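Local coordinates for protein bifunctional cytochrome P450/NADPH--P450 reductase (Deinococcus aerius, PDB 7F3H) that probably hydroxylates organic substrates at its heme iron, using electrons that a fused reductase domain draws from NADPH, at residues D310-L322 / F410-I422. Residues are numbered along the deposited sequence; the frame is centred on the assembly and turned at random.
Sequences DTVMRLDVIPRIL and FALTEAKLALLLI. With HEM (protoporphyrin IX containing Fe), chain E.
A lysine, Lys-416, is the knob at the middle of this otherwise apolar, buried contact, its aliphatic chain lying in a hole made by Val-312, Ile-318, Pro-319 and Leu-322. CG lies anti to the carbonyl carbon (chi1 -69°), and the extended chain beyond it runs between helix 309-313 and the start of helix 317-329: CB meets Val-312 CG1 at 3.8 Å, and CD passes Pro-319 CG at 4.0 Å, the lysine chain crossing the proline ring nearly at a right angle. Leu-315, running the other way, sets CD1 against Lys-416 CB (4.0 Å). Shortening Lys-416 to an alanine would remove the methylenes between Val-312 and Pro-319, probably leaving a gap there and costing Leu-322 CD1 its contact with the lysine CG. Leu-322 answers as a second knob, seated among Leu-412, Ala-415, Lys-416 and Leu-419. Its CD1 presses on Ala-415 CB at 3.6 Å, while CD2 meets Leu-419 CD1 head-on at 3.7 Å. Ile-318 lays CG2 against Lys-416 CA, 3.9 Å away, and at the far end Thr-311 CG2 touches Leu-420 CD2 (4.0 Å). No hydrogen bond spans the two segments; instead Arg-320 grips Asp-316 side-on through NE and NH2. Together with Glu-296, which accepts bonds from the first backbone N-H groups of helix 317-329, this ties down the start of that helix. Segment 317-322, opening the K helix (317-329), runs at 122° to segment 410-422 of the L helix (408-425), whose Phe-410 and Ala-411 touch the heme, while helix 254-285 meets Leu-322 and Leu-419 through Thr-279 and helix 144-161 packs on Phe-410.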
ATOM      1  N   ASP A 310      -1.269 -18.899 -14.854  1.00 38.63           N
ATOM      2  CA  ASP A 310      -0.148 -19.823 -14.738  1.00 33.47           C
ATOM      3  C   ASP A 310       1.157 -19.134 -15.095  1.00 32.56           C
ATOM      4  O   ASP A 310       2.187 -19.349 -14.438  1.00 35.79           O
ATOM      5  CB  ASP A 310      -0.365 -21.044 -15.635  1.00 36.30           C
ATOM      6  CG  ASP A 310       0.428 -22.253 -15.168  1.00 46.30           C
ATOM      7  OD1 ASP A 310       0.209 -22.641 -13.995  1.00 52.16           O
ATOM      8  OD2 ASP A 310       1.281 -22.780 -15.940  1.00 46.54           O
ATOM      9  N   THR A 311       1.151 -18.338 -16.162  1.00 32.87           N
ATOM     10  CA  THR A 311       2.361 -17.602 -16.498  1.00 33.46           C
ATOM     11  C   THR A 311       2.847 -16.815 -15.297  1.00 32.53           C
ATOM     12  O   THR A 311       4.017 -16.912 -14.910  1.00 31.96           O
ATOM     13  CB  THR A 311       2.123 -16.681 -17.681  1.00 31.45           C
ATOM     14  OG1 THR A 311       1.464 -17.419 -18.712  1.00 31.06           O
ATOM     15  CG2 THR A 311       3.468 -16.145 -18.193  1.00 29.82           C
ATOM     16  N   VAL A 312       1.938 -16.062 -14.666  1.00 30.15           N
ATOM     17  CA  VAL A 312       2.322 -15.239 -13.529  1.00 31.72           C
ATOM     18  C   VAL A 312       2.929 -16.096 -12.432  1.00 29.81           C
ATOM     19  O   VAL A 312       3.945 -15.723 -11.826  1.00 29.81           O
ATOM     20  CB  VAL A 312       1.114 -14.440 -13.010  1.00 32.16           C
ATOM     21  CG1 VAL A 312       1.517 -13.676 -11.748  1.00 33.52           C
ATOM     22  CG2 VAL A 312       0.605 -13.475 -14.086  1.00 27.72           C
ATOM     23  N   MET A 313       2.344 -17.276 -12.188  1.00 29.20           N
ATOM     24  CA  MET A 313       2.800 -18.114 -11.087  1.00 32.06           C
ATOM     25  C   MET A 313       4.107 -18.827 -11.420  1.00 34.33           C
ATOM     26  O   MET A 313       4.814 -19.263 -10.508  1.00 35.18           O
ATOM     27  CB  MET A 313       1.713 -19.126 -10.702  1.00 38.58           C
ATOM     28  CG  MET A 313       0.425 -18.471 -10.190  1.00 36.57           C
ATOM     29  SD  MET A 313       0.730 -17.107  -9.003  1.00 46.09           S
ATOM     30  CE  MET A 313       1.653 -17.914  -7.700  1.00 38.46           C
ATOM     31  N   ARG A 314       4.480 -18.885 -12.693  1.00 32.34           N
ATOM     32  CA  ARG A 314       5.764 -19.442 -13.084  1.00 36.42           C
ATOM     33  C   ARG A 314       6.898 -18.436 -13.007  1.00 32.67           C
ATOM     34  O   ARG A 314       8.042 -18.809 -13.255  1.00 31.20           O
ATOM     35  CB  ARG A 314       5.678 -20.004 -14.508  1.00 40.43           C
ATOM     36  CG  ARG A 314       4.937 -21.344 -14.570  1.00 45.37           C
ATOM     37  CD  ARG A 314       4.629 -21.747 -15.991  1.00 51.72           C
ATOM     38  NE  ARG A 314       5.782 -22.381 -16.628  1.00 62.78           N
ATOM     39  CZ  ARG A 314       5.949 -22.488 -17.946  1.00 66.77           C
ATOM     40  NH1 ARG A 314       5.032 -22.010 -18.783  1.00 65.22           N
ATOM     41  NH2 ARG A 314       7.033 -23.081 -18.434  1.00 66.89           N
ATOM     42  N   LEU A 315       6.607 -17.176 -12.666  1.00 31.68           N
ATOM     43  CA  LEU A 315       7.626 -16.141 -12.538  1.00 29.72           C
ATOM     44  C   LEU A 315       8.506 -16.363 -11.311  1.00 33.92           C
ATOM     45  O   LEU A 315       8.043 -16.842 -10.274  1.00 28.37           O
ATOM     46  CB  LEU A 315       6.974 -14.781 -12.404  1.00 33.68           C
ATOM     47  CG  LEU A 315       6.226 -14.194 -13.581  1.00 27.74           C
ATOM     48  CD1 LEU A 315       5.582 -12.945 -13.045  1.00 28.69           C
ATOM     49  CD2 LEU A 315       7.161 -13.898 -14.723  1.00 25.60           C
ATOM     50  N   ASP A 316       9.787 -15.955 -11.427  1.00 31.69           N
ATOM     51  CA  ASP A 316      10.726 -16.035 -10.304  1.00 31.30           C
ATOM     52  C   ASP A 316      11.453 -14.717 -10.035  1.00 33.71           C
ATOM     53  O   ASP A 316      11.463 -14.218  -8.896  1.00 31.33           O
ATOM     54  CB  ASP A 316      11.785 -17.113 -10.531  1.00 30.28           C
ATOM     55  CG  ASP A 316      12.931 -16.964  -9.585  1.00 27.36           C
ATOM     56  OD1 ASP A 316      12.680 -16.884  -8.358  1.00 37.81           O
ATOM     57  OD2 ASP A 316      14.065 -16.844 -10.049  1.00 27.10           O
ATOM     58  N   VAL A 317      12.069 -14.152 -11.084  1.00 30.13           N
ATOM     59  CA  VAL A 317      12.793 -12.895 -10.941  1.00 31.68           C
ATOM     60  C   VAL A 317      11.842 -11.769 -10.519  1.00 33.07           C
ATOM     61  O   VAL A 317      12.098 -11.049  -9.549  1.00 28.14           O
ATOM     62  CB  VAL A 317      13.507 -12.550 -12.265  1.00 32.29           C
ATOM     63  CG1 VAL A 317      14.084 -11.129 -12.233  1.00 23.78           C
ATOM     64  CG2 VAL A 317      14.590 -13.579 -12.566  1.00 27.95           C
ATOM     65  N   ILE A 318      10.720 -11.615 -11.234  1.00 35.74           N
ATOM     66  CA  ILE A 318       9.817 -10.477 -10.996  1.00 32.58           C
ATOM     67  C   ILE A 318       9.229 -10.495  -9.580  1.00 31.06           C
ATOM     68  O   ILE A 318       9.240  -9.445  -8.917  1.00 28.00           O
ATOM     69  CB  ILE A 318       8.759 -10.417 -12.098  1.00 30.32           C
ATOM     70  CG1 ILE A 318       9.365  -9.806 -13.372  1.00 29.59           C
ATOM     71  CG2 ILE A 318       7.522  -9.679 -11.668  1.00 24.98           C
ATOM     72  CD1 ILE A 318       8.388  -9.745 -14.545  1.00 32.12           C
ATOM     73  N   PRO A 319       8.697 -11.624  -9.065  1.00 29.09           N
ATOM     74  CA  PRO A 319       8.336 -11.671  -7.642  1.00 28.33           C
ATOM     75  C   PRO A 319       9.458 -11.241  -6.704  1.00 28.50           C
ATOM     76  O   PRO A 319       9.211 -10.515  -5.735  1.00 29.06           O
ATOM     77  CB  PRO A 319       7.964 -13.148  -7.431  1.00 29.11           C
ATOM     78  CG  PRO A 319       7.545 -13.632  -8.748  1.00 28.60           C
ATOM     79  CD  PRO A 319       8.378 -12.898  -9.744  1.00 28.62           C
ATOM     80  N   ARG A 320      10.692 -11.703  -6.922  1.00 31.37           N
ATOM     81  CA  ARG A 320      11.741 -11.349  -5.966  1.00 28.80           C
ATOM     82  C   ARG A 320      12.109  -9.873  -6.074  1.00 27.84           C
ATOM     83  O   ARG A 320      12.391  -9.217  -5.054  1.00 30.06           O
ATOM     84  CB  ARG A 320      12.933 -12.257  -6.189  1.00 30.15           C
ATOM     85  CG  ARG A 320      12.684 -13.685  -5.686  1.00 30.04           C
ATOM     86  CD  ARG A 320      13.955 -14.531  -5.743  1.00 25.78           C
ATOM     87  NE  ARG A 320      14.324 -14.904  -7.104  1.00 27.70           N
ATOM     88  CZ  ARG A 320      15.490 -14.624  -7.697  1.00 31.96           C
ATOM     89  NH1 ARG A 320      16.442 -13.932  -7.056  1.00 25.30           N
ATOM     90  NH2 ARG A 320      15.710 -15.049  -8.944  1.00 25.31           N
ATOM     91  N   ILE A 321      12.025  -9.319  -7.282  1.00 27.63           N
ATOM     92  CA  ILE A 321      12.156  -7.876  -7.461  1.00 30.36           C
ATOM     93  C   ILE A 321      11.162  -7.149  -6.582  1.00 26.33           C
ATOM     94  O   ILE A 321      11.508  -6.174  -5.908  1.00 23.92           O
ATOM     95  CB  ILE A 321      11.932  -7.484  -8.935  1.00 28.31           C
ATOM     96  CG1 ILE A 321      13.153  -7.825  -9.780  1.00 31.56           C
ATOM     97  CG2 ILE A 321      11.577  -6.007  -9.035  1.00 20.32           C
ATOM     98  CD1 ILE A 321      12.847  -7.785 -11.245  1.00 32.53           C
ATOM     99  N   LEU A 322       9.902  -7.598  -6.612  1.00 22.64           N
ATOM    100  CA  LEU A 322       8.864  -6.902  -5.857  1.00 25.71           C
ATOM    101  C   LEU A 322       9.113  -7.014  -4.357  1.00 26.82           C
ATOM    102  O   LEU A 322       8.982  -6.017  -3.628  1.00 26.76           O
ATOM    103  CB  LEU A 322       7.477  -7.429  -6.234  1.00 20.49           C
ATOM    104  CG  LEU A 322       6.894  -6.977  -7.588  1.00 24.20           C
ATOM    105  CD1 LEU A 322       5.547  -7.666  -7.883  1.00 28.60           C
ATOM    106  CD2 LEU A 322       6.695  -5.461  -7.642  1.00 27.29           C
ATOM    107  N   PHE A 410      -3.699 -10.112  -3.954  1.00 27.30           N
ATOM    108  CA  PHE A 410      -4.211  -9.304  -5.058  1.00 28.90           C
ATOM    109  C   PHE A 410      -3.167  -8.302  -5.533  1.00 27.91           C
ATOM    110  O   PHE A 410      -2.877  -8.204  -6.736  1.00 25.15           O
ATOM    111  CB  PHE A 410      -5.488  -8.587  -4.626  1.00 30.68           C
ATOM    112  CG  PHE A 410      -6.288  -8.011  -5.769  1.00 35.44           C
ATOM    113  CD1 PHE A 410      -5.965  -6.769  -6.304  1.00 29.85           C
ATOM    114  CD2 PHE A 410      -7.381  -8.709  -6.291  1.00 32.43           C
ATOM    115  CE1 PHE A 410      -6.708  -6.241  -7.333  1.00 33.16           C
ATOM    116  CE2 PHE A 410      -8.132  -8.194  -7.314  1.00 29.71           C
ATOM    117  CZ  PHE A 410      -7.802  -6.955  -7.847  1.00 38.47           C
ATOM    118  N   ALA A 411      -2.585  -7.556  -4.594  1.00 23.22           N
ATOM    119  CA  ALA A 411      -1.601  -6.546  -4.950  1.00 26.01           C
ATOM    120  C   ALA A 411      -0.450  -7.162  -5.724  1.00 28.00           C
ATOM    121  O   ALA A 411      -0.170  -6.753  -6.867  1.00 27.66           O
ATOM    122  CB  ALA A 411      -1.079  -5.859  -3.690  1.00 27.00           C
ATOM    123  N   LEU A 412       0.166  -8.209  -5.141  1.00 27.95           N
ATOM    124  CA  LEU A 412       1.354  -8.817  -5.732  1.00 26.39           C
ATOM    125  C   LEU A 412       1.033  -9.437  -7.080  1.00 28.41           C
ATOM    126  O   LEU A 412       1.825  -9.327  -8.027  1.00 31.71           O
ATOM    127  CB  LEU A 412       1.972  -9.842  -4.779  1.00 31.67           C
ATOM    128  CG  LEU A 412       2.652  -9.226  -3.539  1.00 25.19           C
ATOM    129  CD1 LEU A 412       3.119 -10.319  -2.583  1.00 20.96           C
ATOM    130  CD2 LEU A 412       3.809  -8.302  -3.926  1.00 17.85           C
ATOM    131  N   THR A 413      -0.136 -10.061  -7.214  1.00 28.33           N
ATOM    132  CA  THR A 413      -0.512 -10.580  -8.522  1.00 31.92           C
ATOM    133  C   THR A 413      -0.618  -9.443  -9.531  1.00 33.30           C
ATOM    134  O   THR A 413      -0.140  -9.548 -10.682  1.00 34.04           O
ATOM    135  CB  THR A 413      -1.834 -11.343  -8.415  1.00 32.18           C
ATOM    136  OG1 THR A 413      -1.732 -12.305  -7.357  1.00 31.80           O
ATOM    137  CG2 THR A 413      -2.187 -12.065  -9.705  1.00 24.03           C
ATOM    138  N   GLU A 414      -1.261  -8.347  -9.120  1.00 33.99           N
ATOM    139  CA  GLU A 414      -1.562  -7.283 -10.055  1.00 30.00           C
ATOM    140  C   GLU A 414      -0.226  -6.752 -10.593  1.00 29.08           C
ATOM    141  O   GLU A 414      -0.040  -6.560 -11.799  1.00 28.87           O
ATOM    142  CB  GLU A 414      -2.152  -6.078  -9.365  1.00 31.06           C
ATOM    143  CG  GLU A 414      -3.209  -5.429 -10.230  1.00 43.65           C
ATOM    144  CD  GLU A 414      -3.579  -3.978  -9.921  1.00 39.94           C
ATOM    145  OE1 GLU A 414      -2.708  -3.197  -9.486  1.00 57.02           O
ATOM    146  OE2 GLU A 414      -4.704  -3.871  -9.248  1.00 51.95           O
ATOM    147  N   ALA A 415       0.714  -6.508  -9.665  1.00 27.99           N
ATOM    148  CA  ALA A 415       2.030  -5.924  -9.953  1.00 29.86           C
ATOM    149  C   ALA A 415       2.913  -6.862 -10.776  1.00 29.63           C
ATOM    150  O   ALA A 415       3.566  -6.429 -11.741  1.00 29.89           O
ATOM    151  CB  ALA A 415       2.720  -5.590  -8.636  1.00 23.57           C
ATOM    152  N   LYS A 416       2.973  -8.147 -10.395  1.00 26.95           N
ATOM    153  CA  LYS A 416       3.667  -9.117 -11.228  1.00 27.92           C
ATOM    154  C   LYS A 416       3.184  -9.024 -12.674  1.00 27.53           C
ATOM    155  O   LYS A 416       3.996  -8.911 -13.600  1.00 28.28           O
ATOM    156  CB  LYS A 416       3.456 -10.528 -10.676  1.00 30.43           C
ATOM    157  CG  LYS A 416       4.143 -10.807  -9.374  1.00 27.60           C
ATOM    158  CD  LYS A 416       3.786 -12.194  -8.896  1.00 29.87           C
ATOM    159  CE  LYS A 416       3.903 -12.277  -7.386  1.00 35.62           C
ATOM    160  NZ  LYS A 416       3.979 -13.653  -6.814  1.00 28.99           N
ATOM    161  N   LEU A 417       1.856  -9.022 -12.877  1.00 27.48           N
ATOM    162  CA  LEU A 417       1.289  -9.039 -14.230  1.00 25.89           C
ATOM    163  C   LEU A 417       1.586  -7.759 -14.996  1.00 27.09           C
ATOM    164  O   LEU A 417       1.909  -7.792 -16.195  1.00 29.75           O
ATOM    165  CB  LEU A 417      -0.219  -9.247 -14.156  1.00 24.22           C
ATOM    166  CG  LEU A 417      -0.953  -9.116 -15.479  1.00 27.57           C
ATOM    167  CD1 LEU A 417      -0.445 -10.124 -16.499  1.00 27.41           C
ATOM    168  CD2 LEU A 417      -2.427  -9.305 -15.231  1.00 29.50           C
ATOM    169  N   ALA A 418       1.392  -6.617 -14.343  1.00 29.14           N
ATOM    170  CA  ALA A 418       1.687  -5.335 -14.968  1.00 27.20           C
ATOM    171  C   ALA A 418       3.130  -5.307 -15.444  1.00 26.56           C
ATOM    172  O   ALA A 418       3.412  -4.929 -16.587  1.00 25.08           O
ATOM    173  CB  ALA A 418       1.412  -4.188 -13.989  1.00 20.83           C
ATOM    174  N   LEU A 419       4.053  -5.717 -14.570  1.00 26.50           N
ATOM    175  CA  LEU A 419       5.472  -5.667 -14.908  1.00 28.72           C
ATOM    176  C   LEU A 419       5.785  -6.605 -16.064  1.00 29.06           C
ATOM    177  O   LEU A 419       6.512  -6.243 -16.997  1.00 24.51           O
ATOM    178  CB  LEU A 419       6.297  -6.027 -13.666  1.00 26.40           C
ATOM    179  CG  LEU A 419       6.566  -4.850 -12.709  1.00 33.88           C
ATOM    180  CD1 LEU A 419       7.077  -5.241 -11.289  1.00 22.47           C
ATOM    181  CD2 LEU A 419       7.534  -3.873 -13.369  1.00 24.65           C
ATOM    182  N   LEU A 420       5.230  -7.821 -16.008  1.00 28.11           N
ATOM    183  CA  LEU A 420       5.389  -8.799 -17.073  1.00 29.84           C
ATOM    184  C   LEU A 420       4.988  -8.217 -18.422  1.00 28.41           C
ATOM    185  O   LEU A 420       5.755  -8.267 -19.392  1.00 28.53           O
ATOM    186  CB  LEU A 420       4.537 -10.033 -16.740  1.00 35.67           C
ATOM    187  CG  LEU A 420       4.505 -11.188 -17.739  1.00 30.05           C
ATOM    188  CD1 LEU A 420       5.918 -11.714 -17.966  1.00 27.48           C
ATOM    189  CD2 LEU A 420       3.584 -12.260 -17.241  1.00 29.44           C
ATOM    190  N   LEU A 421       3.800  -7.613 -18.490  1.00 26.14           N
ATOM    191  CA  LEU A 421       3.342  -7.102 -19.775  1.00 26.70           C
ATOM    192  C   LEU A 421       4.165  -5.891 -20.220  1.00 27.20           C
ATOM    193  O   LEU A 421       4.568  -5.798 -21.389  1.00 30.32           O
ATOM    194  CB  LEU A 421       1.859  -6.759 -19.681  1.00 30.35           C
ATOM    195  CG  LEU A 421       0.828  -7.897 -19.695  1.00 30.78           C
ATOM    196  CD1 LEU A 421      -0.596  -7.316 -19.621  1.00 31.16           C
ATOM    197  CD2 LEU A 421       0.988  -8.821 -20.914  1.00 23.89           C
ATOM    198  N   ILE A 422       4.478  -4.988 -19.284  1.00 28.27           N
ATOM    199  CA  ILE A 422       5.250  -3.787 -19.604  1.00 27.79           C
ATOM    200  C   ILE A 422       6.605  -4.164 -20.180  1.00 29.83           C
ATOM    201  O   ILE A 422       7.026  -3.644 -21.222  1.00 25.33           O
ATOM    202  CB  ILE A 422       5.392  -2.904 -18.350  1.00 27.06           C
ATOM    203  CG1 ILE A 422       4.072  -2.185 -18.088  1.00 25.02           C
ATOM    204  CG2 ILE A 422       6.577  -1.885 -18.471  1.00 23.00           C
ATOM    205  CD1 ILE A 422       4.026  -1.523 -16.746  1.00 26.80           C
TER
HETATM  206  CHA HEM E 601      -4.059  -3.556   5.516  1.00 23.29           C
HETATM  207  CHB HEM E 601      -6.568  -4.086   1.388  1.00 25.55           C
HETATM  208  CHC HEM E 601      -2.458  -3.488  -1.162  1.00 27.38           C
HETATM  209  CHD HEM E 601      -0.020  -2.669   2.949  1.00 21.49           C
HETATM  210  C1A HEM E 601      -5.083  -3.756   4.625  1.00 25.76           C
HETATM  211  C2A HEM E 601      -6.480  -3.912   4.973  1.00 29.25           C
HETATM  212  C3A HEM E 601      -7.186  -4.097   3.847  1.00 25.52           C
HETATM  213  C4A HEM E 601      -6.260  -3.982   2.731  1.00 24.07           C
HETATM  214  CMA HEM E 601      -8.717  -4.320   3.748  1.00 19.69           C
HETATM  215  CAA HEM E 601      -6.999  -3.973   6.418  1.00 26.97           C
HETATM  216  CBA HEM E 601      -7.039  -5.450   6.827  1.00 26.10           C
HETATM  217  CGA HEM E 601      -7.620  -5.651   8.227  1.00 31.28           C
HETATM  218  O1A HEM E 601      -8.482  -6.564   8.349  1.00 29.44           O
HETATM  219  O2A HEM E 601      -7.356  -4.885   9.203  1.00 26.62           O
HETATM  220  C1B HEM E 601      -5.683  -4.015   0.332  1.00 24.15           C
HETATM  221  C2B HEM E 601      -6.000  -4.194  -1.079  1.00 23.56           C
HETATM  222  C3B HEM E 601      -4.848  -4.076  -1.764  1.00 23.47           C
HETATM  223  C4B HEM E 601      -3.794  -3.748  -0.823  1.00 28.11           C
HETATM  224  CMB HEM E 601      -7.402  -4.548  -1.615  1.00 18.29           C
HETATM  225  CAB HEM E 601      -4.569  -4.096  -3.284  1.00 25.68           C
HETATM  226  CBB HEM E 601      -5.508  -4.138  -4.232  1.00 35.04           C
HETATM  227  C1C HEM E 601      -1.429  -3.198  -0.279  1.00 26.63           C
HETATM  228  C2C HEM E 601      -0.012  -2.993  -0.606  1.00 28.38           C
HETATM  229  C3C HEM E 601       0.605  -2.756   0.566  1.00 24.07           C
HETATM  230  C4C HEM E 601      -0.347  -2.842   1.632  1.00 21.28           C
HETATM  231  CMC HEM E 601       0.601  -3.007  -2.038  1.00 25.84           C
HETATM  232  CAC HEM E 601       2.062  -2.479   0.908  1.00 27.07           C
HETATM  233  CBC HEM E 601       3.011  -2.456  -0.017  1.00 35.57           C
HETATM  234  C1D HEM E 601      -0.898  -2.831   4.003  1.00 23.81           C
HETATM  235  C2D HEM E 601      -0.585  -2.632   5.416  1.00 24.60           C
HETATM  236  C3D HEM E 601      -1.702  -2.885   6.096  1.00 22.22           C
HETATM  237  C4D HEM E 601      -2.764  -3.232   5.172  1.00 24.65           C
HETATM  238  CMD HEM E 601       0.780  -2.223   6.030  1.00 17.46           C
HETATM  239  CAD HEM E 601      -1.822  -2.792   7.606  1.00 21.13           C
HETATM  240  CBD HEM E 601      -2.181  -1.349   7.842  1.00 21.33           C
HETATM  241  CGD HEM E 601      -2.202  -1.028   9.298  1.00 27.53           C
HETATM  242  O1D HEM E 601      -2.836   0.012   9.600  1.00 28.68           O
HETATM  243  O2D HEM E 601      -1.606  -1.786  10.133  1.00 30.36           O
HETATM  244  NA  HEM E 601      -4.997  -3.774   3.249  1.00 23.77           N
HETATM  245  NB  HEM E 601      -4.338  -3.759   0.453  1.00 23.11           N
HETATM  246  NC  HEM E 601      -1.589  -3.081   1.096  1.00 21.14           N
HETATM  247  ND  HEM E 601      -2.230  -3.197   3.897  1.00 20.20           N
HETATM  248 FE   HEM E 601      -3.236  -3.562   2.225  1.00 28.73          FE